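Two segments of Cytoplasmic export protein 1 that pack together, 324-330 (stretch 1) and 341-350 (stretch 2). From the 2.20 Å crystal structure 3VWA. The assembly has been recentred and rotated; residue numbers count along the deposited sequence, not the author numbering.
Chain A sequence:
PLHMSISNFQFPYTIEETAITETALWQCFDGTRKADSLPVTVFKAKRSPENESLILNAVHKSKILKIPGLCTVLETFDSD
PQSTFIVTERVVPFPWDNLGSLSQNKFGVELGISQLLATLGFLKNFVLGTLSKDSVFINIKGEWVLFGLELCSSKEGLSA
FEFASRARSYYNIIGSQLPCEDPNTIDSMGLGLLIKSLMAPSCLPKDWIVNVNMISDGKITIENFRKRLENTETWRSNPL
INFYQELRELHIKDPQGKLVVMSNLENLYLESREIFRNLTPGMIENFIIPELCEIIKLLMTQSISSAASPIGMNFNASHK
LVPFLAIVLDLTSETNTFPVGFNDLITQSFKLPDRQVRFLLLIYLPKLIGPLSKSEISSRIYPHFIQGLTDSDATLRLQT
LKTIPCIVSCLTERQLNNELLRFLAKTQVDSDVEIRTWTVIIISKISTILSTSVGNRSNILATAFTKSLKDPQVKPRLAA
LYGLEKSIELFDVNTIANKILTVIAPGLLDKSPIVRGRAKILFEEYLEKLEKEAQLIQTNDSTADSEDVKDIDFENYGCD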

# COMPACT_ATOMS: atom_id res chain seq x y z
N PHE A 324 12.55 4.29 8.94
CA PHE A 324 12.27 3.94 7.57
C PHE A 324 11.32 2.74 7.51
O PHE A 324 10.41 2.71 6.69
N LEU A 325 11.54 1.74 8.34
CA LEU A 325 10.71 0.51 8.27
C LEU A 325 9.30 0.90 8.71
O LEU A 325 8.29 0.32 8.23
N ALA A 326 9.20 1.86 9.63
CA ALA A 326 7.86 2.35 10.11
C ALA A 326 7.08 2.96 8.94
O ALA A 326 5.87 2.68 8.75
N ILE A 327 7.78 3.69 8.09
CA ILE A 327 7.16 4.26 6.92
C ILE A 327 6.69 3.18 6.00
O ILE A 327 5.61 3.26 5.41
N VAL A 328 7.52 2.16 5.80
CA VAL A 328 7.20 1.19 4.80
C VAL A 328 5.96 0.40 5.31
O VAL A 328 5.03 0.15 4.54
N LEU A 329 5.99 0.01 6.58
CA LEU A 329 4.92 -0.83 7.17
C LEU A 329 3.62 -0.08 7.19
O LEU A 329 2.58 -0.66 6.88
N ASP A 330 3.69 1.20 7.55
CA ASP A 330 2.54 2.12 7.45
C ASP A 330 2.02 2.25 6.03
O ASP A 330 0.87 1.99 5.77
N GLY A 341 9.48 -9.19 -2.79
CA GLY A 341 10.52 -9.39 -1.79
C GLY A 341 10.22 -8.76 -0.44
O GLY A 341 11.03 -8.89 0.48
N PHE A 342 9.09 -8.07 -0.32
CA PHE A 342 8.63 -7.59 0.96
C PHE A 342 8.74 -8.74 1.97
O PHE A 342 9.32 -8.62 3.07
N ASN A 343 8.23 -9.90 1.58
CA ASN A 343 8.36 -11.08 2.40
C ASN A 343 9.80 -11.26 2.90
O ASN A 343 9.99 -11.47 4.10
N ASP A 344 10.82 -11.13 2.01
CA ASP A 344 12.22 -11.29 2.42
C ASP A 344 12.69 -10.17 3.32
O ASP A 344 13.49 -10.40 4.23
N LEU A 345 12.14 -8.97 3.11
CA LEU A 345 12.46 -7.80 3.91
C LEU A 345 12.05 -8.02 5.35
O LEU A 345 12.82 -7.77 6.28
N ILE A 346 10.85 -8.55 5.52
CA ILE A 346 10.25 -8.71 6.83
C ILE A 346 10.99 -9.82 7.56
O ILE A 346 11.32 -9.67 8.71
N THR A 347 11.31 -10.89 6.85
CA THR A 347 12.20 -11.97 7.38
C THR A 347 13.54 -11.50 7.93
O THR A 347 13.94 -11.86 9.05
N GLN A 348 14.23 -10.69 7.14
CA GLN A 348 15.53 -10.13 7.47
C GLN A 348 15.40 -9.25 8.70
O GLN A 348 16.23 -9.27 9.64
N SER A 349 14.32 -8.48 8.74
CA SER A 349 14.13 -7.62 9.87
C SER A 349 13.83 -8.38 11.17
O SER A 349 14.24 -7.93 12.21
N PHE A 350 13.20 -9.56 11.09
CA PHE A 350 13.01 -10.45 12.26
C PHE A 350 14.31 -11.09 12.78
O PHE A 350 14.46 -11.30 13.98

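Two helical segments of Cytoplasmic export protein 1 pack in a largely antiparallel sense, their N-to-C directions 140° apart and their axes no closer than 12.7 Å. At that spacing the backbones stay well apart, with Leu325 CA 9.0 Å from Ser349 CA and Val328 CA 9.7 Å from Phe342 CA, and side chains from both helices meet in the gap. Stretch 1 offers Leu325, Val328 and Leu329; stretch 2 answers with Phe342, Leu345, Ile346 and Ser349, all buried. Val328, Leu345 and Ser349 direct their CA-to-CB bonds toward the partner, whereas Leu325, Leu329, Phe342 and Ile346 start sideways and reach across with their ends.

Leu325, its chi1 between wells at -128° and chi2 t, forks over the Leu345-Ser349 turn: CD2 meets Leu345 CD2 at 3.7 Å, and CD1 rests against the serine, 4.0 Å from Ser349 CB. Its hydroxyl, at chi1 p, turns back to its own helix, where Ser349 OG donates to Ile346 O at 2.9 Å. Leu345 has chi1 t and an off-well chi2 of 147°.

Farther along, Phe342 (chi1 t) brings the end of its ring nearer to stretch 1. Val328 (t) meets the ring edge, near its plane, with CG1 4.1 Å from Phe342 CE1. Leu329 (chi1 m, chi2 t) sets CD2 over the notch formed by two neighbours one helical turn apart, 4.4 Å from Phe342 CZ and 3.8 Å from Ile346 CD1; Ile346 is m at both chi angles.

No hydrogen bond joins the stretches: the contact is one of apolar shape, burying 230 Å² in total. Polar groups bond within stretch 2 instead: Thr347 OG1 donates to Asn343 O at 3.1 Å, and Asp344 N makes a weak bond to Asn343 OD1 at 2.6 Å. Gly341 occupies the N-cap position of the second helix, with backbone angles that call for glycine.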

# COMPACT_ATOMS: atom_id res chain seq x y z
CB PHE A 324 13.56 3.56 6.75
CG PHE A 324 14.53 4.72 6.50
CD1 PHE A 324 14.31 6.00 7.02
CD2 PHE A 324 15.72 4.49 5.78
CE1 PHE A 324 15.20 7.07 6.77
CE2 PHE A 324 16.62 5.52 5.53
CZ PHE A 324 16.38 6.82 6.05
CB LEU A 325 11.26 -0.52 9.22
CG LEU A 325 11.63 -1.95 8.88
CD1 LEU A 325 11.81 -2.74 10.17
CD2 LEU A 325 10.62 -2.67 7.97
CB ALA A 326 8.00 3.33 11.30
CB ILE A 327 8.17 5.13 6.17
CG1 ILE A 327 8.93 6.04 7.14
CG2 ILE A 327 7.57 5.89 5.02
CD1 ILE A 327 8.16 7.22 7.65
CB VAL A 328 8.41 0.28 4.50
CG1 VAL A 328 7.98 -1.08 4.05
CG2 VAL A 328 9.30 0.91 3.45
CB LEU A 329 5.21 -1.26 8.61
CG LEU A 329 6.35 -2.24 8.83
CD1 LEU A 329 6.74 -2.25 10.32
CD2 LEU A 329 5.91 -3.59 8.28
CB ASP A 330 2.87 3.54 7.98
CG ASP A 330 1.65 4.50 7.89
OD1 ASP A 330 1.86 5.73 7.83
OD2 ASP A 330 0.47 4.06 7.92
CB PHE A 342 7.17 -7.17 0.78
CG PHE A 342 6.55 -6.60 2.01
CD1 PHE A 342 7.03 -5.42 2.57
CD2 PHE A 342 5.50 -7.25 2.63
CE1 PHE A 342 6.48 -4.91 3.72
CE2 PHE A 342 4.92 -6.73 3.78
CZ PHE A 342 5.42 -5.55 4.32
CB ASN A 343 7.80 -12.32 1.67
CG ASN A 343 8.69 -12.82 0.49
OD1 ASN A 343 9.59 -12.11 -0.00
ND2 ASN A 343 8.45 -14.07 0.06
CB ASP A 344 13.16 -11.43 1.21
CG ASP A 344 12.88 -12.68 0.39
OD1 ASP A 344 12.26 -13.63 0.92
OD2 ASP A 344 13.27 -12.73 -0.79
CB LEU A 345 11.75 -6.57 3.34
CG LEU A 345 12.28 -5.20 3.84
CD1 LEU A 345 12.16 -4.17 2.73
CD2 LEU A 345 11.55 -4.69 5.07
CB ILE A 346 8.74 -8.99 6.73
CG1 ILE A 346 8.02 -7.71 6.27
CG2 ILE A 346 8.17 -9.56 8.02
CD1 ILE A 346 8.02 -6.58 7.26
CB THR A 347 12.46 -13.03 6.30
OG1 THR A 347 11.21 -13.62 5.98
CG2 THR A 347 13.41 -14.14 6.82
CB GLN A 348 15.94 -9.28 6.26
CG GLN A 348 17.30 -9.58 5.65
CD GLN A 348 17.91 -8.34 4.98
OE1 GLN A 348 17.21 -7.50 4.41
NE2 GLN A 348 19.23 -8.23 5.07
CB SER A 349 13.15 -6.50 9.53
OG SER A 349 11.82 -6.97 9.48
CB PHE A 350 11.92 -11.52 11.98
CG PHE A 350 10.52 -11.08 12.42
CD1 PHE A 350 10.10 -11.26 13.74
CD2 PHE A 350 9.66 -10.42 11.53
CE1 PHE A 350 8.85 -10.82 14.19
CE2 PHE A 350 8.39 -9.99 11.97
CZ PHE A 350 7.97 -10.21 13.29